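Hexapeptide transferase family protein (Anaplasma phagocytophilum, PDB 3IXC) probably acts as a transferase, and binds magnesium ions between the subunits of a trimer of left-handed beta-helices. Local coordinates at residues Ser59-Thr64 with Ile81-Val86; Glu77-Gln82 with Thr96-Phe101; Phe101-His106 with Asn118-Met123; Ser107-Ala112 with Gly124-Asp129; Gly136-Ala141 with Gly154-Gly159. One frame throughout, in Å; residues are numbered along the deposited sequence. Where two conformers were deposited one is given.

Interaction 1: residues Ser59-Thr64 with Ile81-Val86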
# COMPACT_ATOMS: atom_id res chain seq x y z
N SER A 59 -14.77 7.38 9.43
CA SER A 59 -14.90 6.38 8.37
C SER A 59 -13.54 5.73 8.12
O SER A 59 -12.54 6.41 7.88
CB SER A 59 -15.53 6.96 7.09
OG SER A 59 -14.85 8.11 6.61
N ILE A 60 -13.54 4.41 8.22
CA ILE A 60 -12.33 3.60 8.08
C ILE A 60 -12.55 2.73 6.85
O ILE A 60 -13.47 1.91 6.82
CB ILE A 60 -12.10 2.75 9.36
CG1 ILE A 60 -12.16 3.62 10.63
CG2 ILE A 60 -10.80 1.95 9.26
CD1 ILE A 60 -11.09 4.73 10.72
N TRP A 61 -11.70 2.92 5.84
CA TRP A 61 -11.99 2.45 4.48
C TRP A 61 -11.41 1.07 4.15
O TRP A 61 -10.85 0.38 5.02
CB TRP A 61 -11.64 3.56 3.47
CG TRP A 61 -12.59 4.71 3.67
CD1 TRP A 61 -12.46 5.75 4.57
CD2 TRP A 61 -13.87 4.88 3.05
NE1 TRP A 61 -13.58 6.56 4.52
CE2 TRP A 61 -14.45 6.05 3.60
CE3 TRP A 61 -14.57 4.16 2.08
CZ2 TRP A 61 -15.71 6.52 3.19
CZ3 TRP A 61 -15.82 4.63 1.67
CH2 TRP A 61 -16.38 5.81 2.23
N TYR A 62 -11.61 0.64 2.91
CA TYR A 62 -11.31 -0.73 2.51
C TYR A 62 -9.84 -1.05 2.67
O TYR A 62 -8.99 -0.26 2.28
CB TYR A 62 -11.75 -0.95 1.07
CG TYR A 62 -13.24 -0.87 0.92
CD1 TYR A 62 -14.04 -1.99 1.18
CD2 TYR A 62 -13.86 0.31 0.51
CE1 TYR A 62 -15.43 -1.93 1.06
CE2 TYR A 62 -15.26 0.38 0.37
CZ TYR A 62 -16.03 -0.74 0.65
OH TYR A 62 -17.40 -0.69 0.52
N GLY A 63 -9.55 -2.20 3.27
CA GLY A 63 -8.18 -2.68 3.41
C GLY A 63 -7.32 -1.92 4.41
O GLY A 63 -6.11 -2.17 4.50
N THR A 64 -7.92 -1.01 5.17
CA THR A 64 -7.19 -0.28 6.19
C THR A 64 -6.94 -1.19 7.40
O THR A 64 -7.78 -2.03 7.76
CB THR A 64 -7.89 1.06 6.53
OG1 THR A 64 -7.73 1.94 5.41
CG2 THR A 64 -7.29 1.72 7.77
N ILE A 81 -9.98 7.65 7.37
CA ILE A 81 -8.70 7.00 7.12
C ILE A 81 -8.90 6.12 5.89
O ILE A 81 -9.55 5.07 5.95
CB ILE A 81 -8.23 6.18 8.33
CG1 ILE A 81 -8.21 7.07 9.59
CG2 ILE A 81 -6.84 5.58 8.05
CD1 ILE A 81 -7.74 6.38 10.87
N GLN A 82 -8.34 6.57 4.78
CA GLN A 82 -8.70 6.02 3.47
C GLN A 82 -7.99 4.70 3.15
O GLN A 82 -7.16 4.21 3.94
CB GLN A 82 -8.46 7.08 2.39
CG GLN A 82 -9.42 8.25 2.51
CD GLN A 82 -9.07 9.38 1.57
OE1 GLN A 82 -8.52 9.15 0.49
NE2 GLN A 82 -9.39 10.61 1.97
N ASP A 83 -8.37 4.13 2.01
CA ASP A 83 -8.17 2.72 1.70
C ASP A 83 -6.72 2.28 1.76
O ASP A 83 -5.82 2.99 1.30
CB ASP A 83 -8.73 2.41 0.31
CG ASP A 83 -10.00 3.19 0.02
OD1 ASP A 83 -11.09 2.58 0.01
OD2 ASP A 83 -9.89 4.43 -0.17
N ASN A 84 -6.52 1.09 2.33
CA ASN A 84 -5.21 0.44 2.40
C ASN A 84 -4.17 1.18 3.25
O ASN A 84 -2.99 0.86 3.19
CB ASN A 84 -4.65 0.15 0.98
CG ASN A 84 -5.35 -1.03 0.31
OD1 ASN A 84 -6.25 -1.64 0.89
ND2 ASN A 84 -4.93 -1.36 -0.90
N THR A 85 -4.61 2.14 4.06
CA THR A 85 -3.71 2.77 5.04
C THR A 85 -3.41 1.80 6.20
O THR A 85 -4.27 1.01 6.59
CB THR A 85 -4.32 4.08 5.55
OG1 THR A 85 -4.25 5.04 4.50
CG2 THR A 85 -3.56 4.64 6.77
N VAL A 86 -2.19 1.87 6.72
CA VAL A 86 -1.79 1.07 7.87
C VAL A 86 -1.41 2.02 9.00
O VAL A 86 -0.66 2.98 8.79
CB VAL A 86 -0.59 0.15 7.54
CG1 VAL A 86 -0.14 -0.63 8.80
CG2 VAL A 86 -0.96 -0.82 6.42

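Interaction 2: residues Glu77-Gln82 with Thr96-Phe101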
# COMPACT_ATOMS: atom_id res chain seq x y z
N GLU A 77 -13.68 12.12 16.19
CA GLU A 77 -14.92 12.35 15.46
C GLU A 77 -14.68 12.89 14.05
O GLU A 77 -13.85 13.78 13.86
CB GLU A 77 -15.79 13.35 16.24
CG GLU A 77 -16.97 13.90 15.47
CD GLU A 77 -17.73 15.00 16.21
OE1 GLU A 77 -17.33 15.36 17.35
OE2 GLU A 77 -18.71 15.51 15.65
N GLY A 78 -15.41 12.35 13.07
CA GLY A 78 -15.45 12.93 11.73
C GLY A 78 -14.19 12.74 10.91
O GLY A 78 -14.00 13.42 9.90
N THR A 79 -13.33 11.82 11.34
CA THR A 79 -12.07 11.56 10.65
C THR A 79 -12.20 10.42 9.65
O THR A 79 -12.85 9.40 9.94
CB THR A 79 -10.95 11.30 11.68
OG1 THR A 79 -10.61 12.56 12.28
CG2 THR A 79 -9.69 10.67 11.06
N ASN A 80 -11.59 10.58 8.48
CA ASN A 80 -11.53 9.50 7.49
C ASN A 80 -10.11 8.97 7.37
O ASN A 80 -9.13 9.74 7.34
CB ASN A 80 -12.10 9.94 6.13
CG ASN A 80 -11.32 11.08 5.50
OD1 ASN A 80 -10.36 10.85 4.76
ND2 ASN A 80 -11.73 12.31 5.78
N ILE A 81 -9.98 7.65 7.37
CA ILE A 81 -8.70 7.00 7.12
C ILE A 81 -8.90 6.12 5.89
O ILE A 81 -9.55 5.07 5.95
CB ILE A 81 -8.23 6.18 8.33
CG1 ILE A 81 -8.21 7.07 9.59
CG2 ILE A 81 -6.84 5.58 8.05
CD1 ILE A 81 -7.74 6.38 10.87
N GLN A 82 -8.34 6.57 4.78
CA GLN A 82 -8.70 6.02 3.47
C GLN A 82 -7.99 4.70 3.15
O GLN A 82 -7.16 4.21 3.94
CB GLN A 82 -8.46 7.08 2.39
CG GLN A 82 -9.42 8.25 2.51
CD GLN A 82 -9.07 9.38 1.57
OE1 GLN A 82 -8.52 9.15 0.49
NE2 GLN A 82 -9.39 10.61 1.97
N THR A 96 -0.64 6.45 18.84
CA THR A 96 -1.06 7.23 17.67
C THR A 96 -2.37 7.93 18.04
O THR A 96 -3.37 7.27 18.33
CB THR A 96 -1.28 6.35 16.44
OG1 THR A 96 -0.07 5.63 16.16
CG2 THR A 96 -1.65 7.19 15.21
N VAL A 97 -2.33 9.26 18.04
CA VAL A 97 -3.50 10.06 18.43
C VAL A 97 -3.88 10.90 17.22
O VAL A 97 -3.10 11.75 16.78
CB VAL A 97 -3.21 10.96 19.65
CG1 VAL A 97 -4.43 11.83 19.97
CG2 VAL A 97 -2.83 10.10 20.86
N ILE A 98 -5.06 10.63 16.69
CA ILE A 98 -5.57 11.32 15.50
C ILE A 98 -6.81 12.09 15.93
O ILE A 98 -7.74 11.53 16.52
CB ILE A 98 -5.89 10.32 14.37
CG1 ILE A 98 -4.63 9.54 13.99
CG2 ILE A 98 -6.46 11.05 13.14
CD1 ILE A 98 -4.87 8.26 13.19
N GLY A 99 -6.80 13.39 15.65
CA GLY A 99 -7.85 14.30 16.12
C GLY A 99 -9.13 14.21 15.31
O GLY A 99 -9.39 13.20 14.63
N LYS A 100 -9.92 15.27 15.39
CA LYS A 100 -11.24 15.35 14.77
C LYS A 100 -11.15 15.92 13.36
O LYS A 100 -10.32 16.78 13.09
CB LYS A 100 -12.16 16.25 15.60
CG LYS A 100 -12.33 15.83 17.04
CD LYS A 100 -13.25 16.83 17.71
CE LYS A 100 -13.29 16.64 19.21
NZ LYS A 100 -14.12 17.71 19.84
N PHE A 101 -12.02 15.44 12.47
CA PHE A 101 -12.12 15.99 11.11
C PHE A 101 -10.79 15.97 10.36
O PHE A 101 -10.46 16.90 9.62
CB PHE A 101 -12.77 17.38 11.14
CG PHE A 101 -14.09 17.39 11.85
CD1 PHE A 101 -15.21 16.77 11.29
CD2 PHE A 101 -14.21 17.99 13.11
CE1 PHE A 101 -16.44 16.76 11.96
CE2 PHE A 101 -15.43 17.98 13.78
CZ PHE A 101 -16.54 17.37 13.20

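Interaction 3: residues Phe101-His106 with Asn118-Met123. With MG (magnesium ion), chain B.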
# COMPACT_ATOMS: atom_id res chain seq x y z
N PHE A 101 -12.02 15.44 12.47
CA PHE A 101 -12.12 15.99 11.11
C PHE A 101 -10.79 15.97 10.36
O PHE A 101 -10.46 16.90 9.62
CB PHE A 101 -12.77 17.38 11.14
CG PHE A 101 -14.09 17.39 11.85
CD1 PHE A 101 -15.21 16.77 11.29
CD2 PHE A 101 -14.21 17.99 13.11
CE1 PHE A 101 -16.44 16.76 11.96
CE2 PHE A 101 -15.43 17.98 13.78
CZ PHE A 101 -16.54 17.37 13.20
N VAL A 102 -10.04 14.89 10.57
CA VAL A 102 -8.75 14.67 9.92
C VAL A 102 -9.01 13.86 8.64
O VAL A 102 -9.88 12.99 8.61
CB VAL A 102 -7.79 13.89 10.85
CG1 VAL A 102 -6.56 13.37 10.08
CG2 VAL A 102 -7.33 14.78 12.01
N THR A 103 -8.25 14.18 7.59
CA THR A 103 -8.29 13.40 6.35
C THR A 103 -6.95 12.70 6.18
O THR A 103 -5.90 13.37 6.15
CB THR A 103 -8.57 14.30 5.12
OG1 THR A 103 -9.91 14.82 5.20
CG2 THR A 103 -8.43 13.51 3.81
N ILE A 104 -6.99 11.37 6.12
CA ILE A 104 -5.80 10.58 5.80
C ILE A 104 -6.05 9.87 4.47
O ILE A 104 -6.96 9.06 4.34
CB ILE A 104 -5.43 9.58 6.92
CG1 ILE A 104 -5.05 10.36 8.19
CG2 ILE A 104 -4.27 8.66 6.49
CD1 ILE A 104 -5.48 9.69 9.48
N GLY A 105 -5.24 10.23 3.47
CA GLY A 105 -5.40 9.71 2.12
C GLY A 105 -5.09 8.23 1.96
O GLY A 105 -4.65 7.55 2.90
N HIS A 106 -5.33 7.71 0.76
CA HIS A 106 -5.16 6.27 0.51
C HIS A 106 -3.72 5.85 0.77
O HIS A 106 -2.79 6.61 0.49
CB HIS A 106 -5.48 5.89 -0.93
CG HIS A 106 -6.68 6.57 -1.50
ND1 HIS A 106 -7.97 6.14 -1.25
CD2 HIS A 106 -6.79 7.65 -2.31
CE1 HIS A 106 -8.82 6.93 -1.88
NE2 HIS A 106 -8.13 7.86 -2.53
N ASN A 118 -8.34 18.61 11.97
CA ASN A 118 -8.28 19.16 10.61
C ASN A 118 -6.93 19.00 9.92
O ASN A 118 -6.69 19.66 8.91
CB ASN A 118 -8.66 20.66 10.58
CG ASN A 118 -10.17 20.92 10.61
OD1 ASN A 118 -10.58 21.98 11.09
ND2 ASN A 118 -10.98 20.01 10.07
N ALA A 119 -6.05 18.15 10.45
CA ALA A 119 -4.83 17.76 9.72
C ALA A 119 -5.22 17.02 8.44
O ALA A 119 -6.26 16.34 8.40
CB ALA A 119 -3.93 16.89 10.58
N PHE A 120 -4.40 17.15 7.41
CA PHE A 120 -4.69 16.55 6.11
C PHE A 120 -3.41 15.87 5.65
O PHE A 120 -2.38 16.53 5.43
CB PHE A 120 -5.13 17.62 5.11
CG PHE A 120 -5.64 17.09 3.79
CD1 PHE A 120 -7.00 17.18 3.47
CD2 PHE A 120 -4.78 16.52 2.85
CE1 PHE A 120 -7.49 16.70 2.25
CE2 PHE A 120 -5.26 16.03 1.62
CZ PHE A 120 -6.62 16.13 1.32
N VAL A 121 -3.46 14.55 5.52
CA VAL A 121 -2.30 13.77 5.11
C VAL A 121 -2.54 13.27 3.70
O VAL A 121 -3.42 12.43 3.47
CB VAL A 121 -2.03 12.57 6.06
CG1 VAL A 121 -0.80 11.79 5.60
CG2 VAL A 121 -1.85 13.05 7.49
N GLY A 122 -1.77 13.79 2.75
CA GLY A 122 -1.92 13.43 1.34
C GLY A 122 -1.69 11.95 1.12
O GLY A 122 -0.91 11.33 1.83
N MET A 123 -2.41 11.39 0.15
CA MET A 123 -2.30 9.96 -0.16
C MET A 123 -0.85 9.52 -0.35
O MET A 123 -0.02 10.27 -0.88
CB MET A 123 -3.12 9.63 -1.41
CG MET A 123 -2.65 10.33 -2.68
SD MET A 123 -3.88 10.06 -3.97
CE MET A 123 -3.22 10.96 -5.34
MG MG B . -9.60 9.59 -3.16
O HOH W 1 -10.41 10.51 -1.62

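Interaction 4: residues Ser107-Ala112 with Gly124-Asp129. With MG (magnesium ion), chain C.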
# COMPACT_ATOMS: atom_id res chain seq x y z
N SER A 107 -3.56 4.64 1.28
CA SER A 107 -2.27 3.96 1.30
C SER A 107 -1.18 4.75 2.02
O SER A 107 -0.02 4.80 1.58
CB SER A 107 -1.84 3.60 -0.12
OG SER A 107 -2.83 2.78 -0.73
N CYS A 108 -1.57 5.38 3.13
CA CYS A 108 -0.61 6.01 4.03
C CYS A 108 -0.07 4.98 5.03
O CYS A 108 -0.62 3.90 5.17
CB CYS A 108 -1.26 7.17 4.78
SG CYS A 108 -1.52 8.61 3.72
N ILE A 109 1.03 5.33 5.69
CA ILE A 109 1.52 4.56 6.83
C ILE A 109 1.71 5.56 7.96
O ILE A 109 2.45 6.53 7.81
CB ILE A 109 2.86 3.83 6.55
CG1 ILE A 109 2.84 3.08 5.21
CG2 ILE A 109 3.16 2.83 7.70
CD1 ILE A 109 4.24 2.60 4.76
N LEU A 110 1.01 5.33 9.07
CA LEU A 110 1.11 6.22 10.25
C LEU A 110 1.67 5.42 11.40
O LEU A 110 1.14 4.35 11.73
CB LEU A 110 -0.27 6.78 10.63
CG LEU A 110 -1.10 7.45 9.54
CD1 LEU A 110 -2.44 7.93 10.11
CD2 LEU A 110 -0.32 8.60 8.92
N HIS A 111 2.74 5.94 11.99
CA HIS A 111 3.49 5.32 13.10
C HIS A 111 3.76 6.24 14.32
O HIS A 111 4.39 7.25 14.20
CB HIS A 111 4.87 4.95 12.60
CG HIS A 111 5.13 3.49 12.57
ND1 HIS A 111 6.28 2.93 13.06
CD2 HIS A 111 4.38 2.48 12.10
CE1 HIS A 111 6.23 1.63 12.88
NE2 HIS A 111 5.09 1.33 12.30
N ALA A 112 3.48 5.77 15.49
CA ALA A 112 3.31 6.56 16.73
C ALA A 112 3.36 8.09 16.60
O ALA A 112 4.24 8.75 17.17
CB ALA A 112 4.29 6.08 17.81
N GLY A 124 -0.55 8.29 0.08
CA GLY A 124 0.77 7.72 -0.14
C GLY A 124 1.86 8.31 0.73
O GLY A 124 3.05 8.20 0.38
N SER A 125 1.48 8.92 1.85
CA SER A 125 2.45 9.51 2.78
C SER A 125 2.79 8.58 3.93
O SER A 125 2.01 7.69 4.29
CB SER A 125 1.94 10.85 3.35
OG SER A 125 1.83 11.83 2.32
N ILE A 126 3.96 8.79 4.52
CA ILE A 126 4.45 8.03 5.66
C ILE A 126 4.72 9.04 6.76
O ILE A 126 5.41 10.04 6.52
CB ILE A 126 5.75 7.26 5.33
CG1 ILE A 126 5.52 6.29 4.16
CG2 ILE A 126 6.29 6.54 6.57
CD1 ILE A 126 6.81 5.61 3.66
N VAL A 127 4.16 8.80 7.95
CA VAL A 127 4.38 9.68 9.10
C VAL A 127 5.04 8.82 10.18
O VAL A 127 4.44 7.84 10.64
CB VAL A 127 3.07 10.32 9.62
CG1 VAL A 127 3.35 11.27 10.77
CG2 VAL A 127 2.37 11.08 8.48
N MET A 128 6.25 9.21 10.58
CA MET A 128 7.10 8.39 11.45
C MET A 128 6.87 8.66 12.93
O MET A 128 6.21 9.65 13.30
CB MET A 128 8.59 8.59 11.11
CG MET A 128 8.97 8.29 9.66
SD MET A 128 9.10 6.54 9.23
CE MET A 128 10.53 6.05 10.19
N ASP A 129 7.43 7.79 13.77
CA ASP A 129 7.33 7.88 15.23
C ASP A 129 7.63 9.29 15.74
O ASP A 129 8.61 9.91 15.33
CB ASP A 129 8.29 6.88 15.91
CG ASP A 129 7.71 5.46 16.00
OD1 ASP A 129 6.53 5.24 15.66
OD2 ASP A 129 8.45 4.56 16.46
MG MG C . 4.90 -0.92 13.01
O HOH W 2 2.72 5.10 2.14
O HOH W 3 8.73 5.13 12.91
O HOH W 4 6.04 -2.49 13.37

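Interaction 5: residues Gly136-Ala141 with Gly154-Gly159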
# COMPACT_ATOMS: atom_id res chain seq x y z
N GLY A 136 -4.92 21.80 11.69
CA GLY A 136 -5.04 22.57 10.45
C GLY A 136 -3.76 22.71 9.65
O GLY A 136 -3.48 23.78 9.10
N SER A 137 -3.00 21.63 9.58
CA SER A 137 -1.76 21.56 8.80
C SER A 137 -1.90 20.48 7.73
O SER A 137 -2.82 19.65 7.79
CB SER A 137 -0.56 21.26 9.71
OG SER A 137 -0.70 20.00 10.36
N MET A 138 -0.99 20.47 6.76
CA MET A 138 -1.12 19.55 5.63
C MET A 138 0.21 18.99 5.15
O MET A 138 1.23 19.68 5.16
CB MET A 138 -1.84 20.24 4.46
CG MET A 138 -2.09 19.32 3.28
SD MET A 138 -3.35 19.90 2.14
CE MET A 138 -2.59 21.31 1.47
N LEU A 139 0.15 17.72 4.74
CA LEU A 139 1.27 17.05 4.10
C LEU A 139 0.85 16.73 2.67
O LEU A 139 -0.23 16.17 2.44
CB LEU A 139 1.56 15.77 4.89
CG LEU A 139 2.91 15.07 4.76
CD1 LEU A 139 4.05 16.01 5.12
CD2 LEU A 139 2.91 13.84 5.66
N ALA A 140 1.69 17.09 1.70
CA ALA A 140 1.42 16.78 0.29
C ALA A 140 1.42 15.27 0.07
O ALA A 140 2.06 14.53 0.82
CB ALA A 140 2.46 17.41 -0.60
N ALA A 141 0.73 14.83 -0.98
CA ALA A 141 0.78 13.43 -1.41
C ALA A 141 2.23 12.95 -1.51
O ALA A 141 3.11 13.69 -1.96
CB ALA A 141 0.09 13.26 -2.75
N GLY A 154 -1.39 25.66 9.63
CA GLY A 154 -1.42 26.46 8.42
C GLY A 154 -0.32 26.14 7.42
O GLY A 154 -0.35 26.63 6.30
N GLU A 155 0.65 25.32 7.84
CA GLU A 155 1.76 24.96 6.95
C GLU A 155 1.45 23.77 6.05
O GLU A 155 0.73 22.84 6.44
CB GLU A 155 3.03 24.65 7.74
CG GLU A 155 3.52 25.80 8.61
CD GLU A 155 4.83 25.51 9.33
OE1 GLU A 155 5.21 24.32 9.46
OE2 GLU A 155 5.48 26.48 9.77
N LEU A 156 2.03 23.82 4.85
CA LEU A 156 2.07 22.69 3.93
C LEU A 156 3.52 22.20 3.85
O LEU A 156 4.43 22.97 3.55
CB LEU A 156 1.57 23.10 2.54
CG LEU A 156 1.76 22.07 1.41
CD1 LEU A 156 1.03 20.75 1.69
CD2 LEU A 156 1.31 22.68 0.08
N TRP A 157 3.72 20.92 4.16
CA TRP A 157 5.02 20.28 4.00
C TRP A 157 4.93 19.28 2.86
O TRP A 157 3.84 18.78 2.54
CB TRP A 157 5.42 19.56 5.29
CG TRP A 157 5.96 20.45 6.38
CD1 TRP A 157 5.50 21.69 6.75
CD2 TRP A 157 7.02 20.14 7.28
NE1 TRP A 157 6.23 22.17 7.81
CE2 TRP A 157 7.18 21.24 8.16
CE3 TRP A 157 7.88 19.03 7.42
CZ2 TRP A 157 8.15 21.27 9.16
CZ3 TRP A 157 8.85 19.07 8.43
CH2 TRP A 157 8.98 20.18 9.28
N ALA A 158 6.07 19.00 2.25
CA ALA A 158 6.13 18.10 1.10
C ALA A 158 7.52 17.52 0.98
O ALA A 158 8.50 18.10 1.48
CB ALA A 158 5.77 18.84 -0.19
N GLY A 159 7.60 16.38 0.30
CA GLY A 159 8.89 15.79 -0.04
C GLY A 159 9.28 14.60 0.80
O GLY A 159 8.54 14.16 1.69
O HOH W 5 5.70 15.02 -1.44

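Interaction 1: residues Ser59-Thr64 with Ile81-Val86
Closely matched first torsions, chi1 -51° in Ile60 and -54° in Ile81, set CG1 of each beside its own backbone N. The two side chains therefore run alongside each other in the same direction, with Ile60 CD1 3.7 Å from Ile81 CD1. Their backbones form a parallel bridge between neighbouring coils of the left-handed beta-helix, documented by two backbone hydrogen bonds: Ile81 N to Ser59 O (2.9 Å) and Trp61 N to Ile81 O (3.0 Å). That last carbonyl oxygen also sits at the edge of the indole, in its plane, 3.3 Å from Trp61 CD1. After the bridge both chains bend in type II turns, Trp61-Thr64 and Gln82-Thr85, stacked one on the other and tied by Asn84 N to Tyr62 O at 2.8 Å. Thr64 crosses Ile81 at about a right angle, Thr64 CG2 meeting Ile81 CG2 at 3.9 Å. Within this corner the carboxylate of Asp83 lies beside the Tyr62 ring. The two planes are only 7° apart, and Asp83 OD1 meets the ring edge in plane, 3.6 Å from Tyr62 CD2. Asp83 OD2 is directed elsewhere: it is hydrogen-bonded to His106 ND1 and forms a salt bridge with Arg67 of the second subunit, whose cation also meets the Trp61 ring. Because His106 binds magnesium through its other nitrogen, Asp83 acts as a second-shell residue, so the stacked turns probably help to fix how a metal ligand is turned.

Interaction 2: residues Glu77-Gln82 with Thr96-Phe101
Where one coil of the left-handed beta-helix turns the corner from strand 96-98 to strand 103-104, Phe101 settles on Glu77 and Gly78 of the preceding coil's corner. The joint is made by Phe101 N, which donates to Glu77 O at 2.8 Å. The same oxygen also lies over the centre of the Phe101 ring, 4.1 Å above its plane. With CG anti to the backbone N (chi1 168°) and the chain extended beyond it, the Glu77 side chain runs beside the ring, and Glu77 OE2 comes within 3.8 Å of Phe101 CZ. Carboxylate and ring planes stand 51° apart, so the two groups do not stack. Further along, Thr79 OG1 donates to Gly99 O at 2.7 Å. Its methyl turns inward, and Thr79 CG2 meets Ile98 CG2 at 3.9 Å, the side chains crossing at about a right angle. Ile98 also reaches the coil core through its CD1, 4.1 Å from Ile81 CD1. On the outside, Phe101 touches Gln177 and Ala180 of helix 170-188. Since Thr79 OG1 also bonds Val102 N, its hydroxyl is engaged twice by backbone groups, which should fix its rotation and satisfy two polar groups of the turning chain.

Interaction 3: residues Phe101-His106 with Asn118-Met123
Thr103 CG2 rests over one face of the Phe120 ring, 3.7 Å above its plane and offset toward the rim, a CH-pi contact between adjacent coils of the left-handed beta-helix. The two side chains lie side by side because their backbones are bridged in parallel, with segment directions only 3° apart. Three bonds hold that register: Thr103 N to Ala119 O, Val121 N to Thr103 O (2.8 Å, the straightest of them) and Gly105 N to Val121 O. Before the strands, Asn118 ND2 donates to Phe101 O at 3.2 Å, tilted from the carbonyl plane, and the same amide nitrogen also bonds Gln177 OE1 of helix 170-188. That helix covers this face: Thr103 OG1 is bonded to Ser179 OG, and Leu176 touches Phe120. Past the strands, Met123 starts from the crowded position between backbone N and carbonyl carbon (chi1 63°) and then extends. This takes Met123 SD to the edge of the His106 ring, 5.3 Å from the ring centroid. His106 in turn shares a magnesium ion with His88 and His111 of the second subunit, at a metal bond from His106 NE2 of 2.4 Å, with a water oxygen 2.0 Å from the same ion.

Interaction 4: residues Ser107-Ala112 with Gly124-Asp129
Ile109 and Ile126 lie side by side on one face of the sheet, and Leu110 and Val127 do the same on the other, the alternation expected of two stacked parallel strands in a left-handed beta-helix. Within each pair the side chains point the same way. In the first, Ile109 CD1 reaches Ile126 CG1 at 4.0 Å, on the face that packs against Gly124 and Met123 of the third subunit. In the second, Leu110 CD2 meets Val127 CG2 at 3.7 Å; Leu139 of a later coil adds to this cluster. Three backbone bonds hold the register: Ile109 N to Ser125 O, Val127 N to Ile109 O (2.8 Å) and His111 N to Val127 O. Beyond the strands His111 and Asp129 cross at a slant, with ring and carboxylate planes 19° apart, and a water accepts from both His111 ND1 and Asp129 N. Because His111 was deposited in two conformers, this relation holds for one of them. In that conformer His111 NE2 binds a magnesium ion at 2.4 Å; His88 of the same chain and His106 of the third subunit are the other protein ligands. At the far end a water donates to Ser107 O at 2.8 Å and, weakly, to Ser125 O. Close by, Cys108 has its sulfur beside its own backbone N (chi1 -73°), where Cys108 SG accepts a hydrogen bond from Ser125 N at 3.5 Å.

Interaction 5: residues Gly136-Ala141 with Gly154-Gly159
Met138 O is met twice from the neighbouring strand: Trp157 N donates to it at 3.0 Å, and Leu156 CA adds a weaker CH contact at 3.4 Å. Backbone bonds from Met138 N to Glu155 O and from Ala140 N to Trp157 O complete the parallel pairing, near the C-terminal end of the left-handed beta-helix. Ahead of the strands Gly154 N reaches Gly136 O from above the carbonyl plane. The Met138 and Leu156 side chains lie side by side on one face. Met138 is extended as far as its sulfur and then bends (chi3 67°), which folds its methyl back so that Met138 CE lies 3.7 Å from Leu156 CD1. Next along, the methyls of Ala140 CB and Ala158 CB meet at 3.6 Å. On the other face Leu139 CD1 meets Trp157 CB at 3.8 Å, the two side chains crossing at an angle. The indole is held within its own strand, where Trp157 NE1 donates to Glu155 OE1 at 2.9 Å. The nitrogen approaches from above the carboxylate plane, and Glu155 OE1 also bonds Lys152 N. Where the strands part, a water gives to Ala141 O and accepts from Gly159 N. The backbone bonds therefore set the register, while the carboxylate oxygen of Glu155 that accepts two hydrogen bonds probably fixes how the indole is turned.

How the interactions relate
Interactions 1, 2, 3 and 5 all reach the sheet that runs from strand 41-42 to strand 162-167, along which they follow one another, whereas interaction 4 joins strands 109-110 and 126-127 of another face of the beta-helix. Interactions 2 and 3 share Phe101 and have centres 8 Å apart; interactions 1 and 2 share Ile81 and Gln82; interactions 1 and 5, with centres about 20 Å apart, do not touch. Along the chain interactions 3 and 4 alternate, since each coil passes through both before the next begins, and His106 O bonds Gly124 N between them. They supply His106 and His111, which join different subunits at shared magnesium ions, consistent with coil stacking helping to place the ligands at the subunit interfaces.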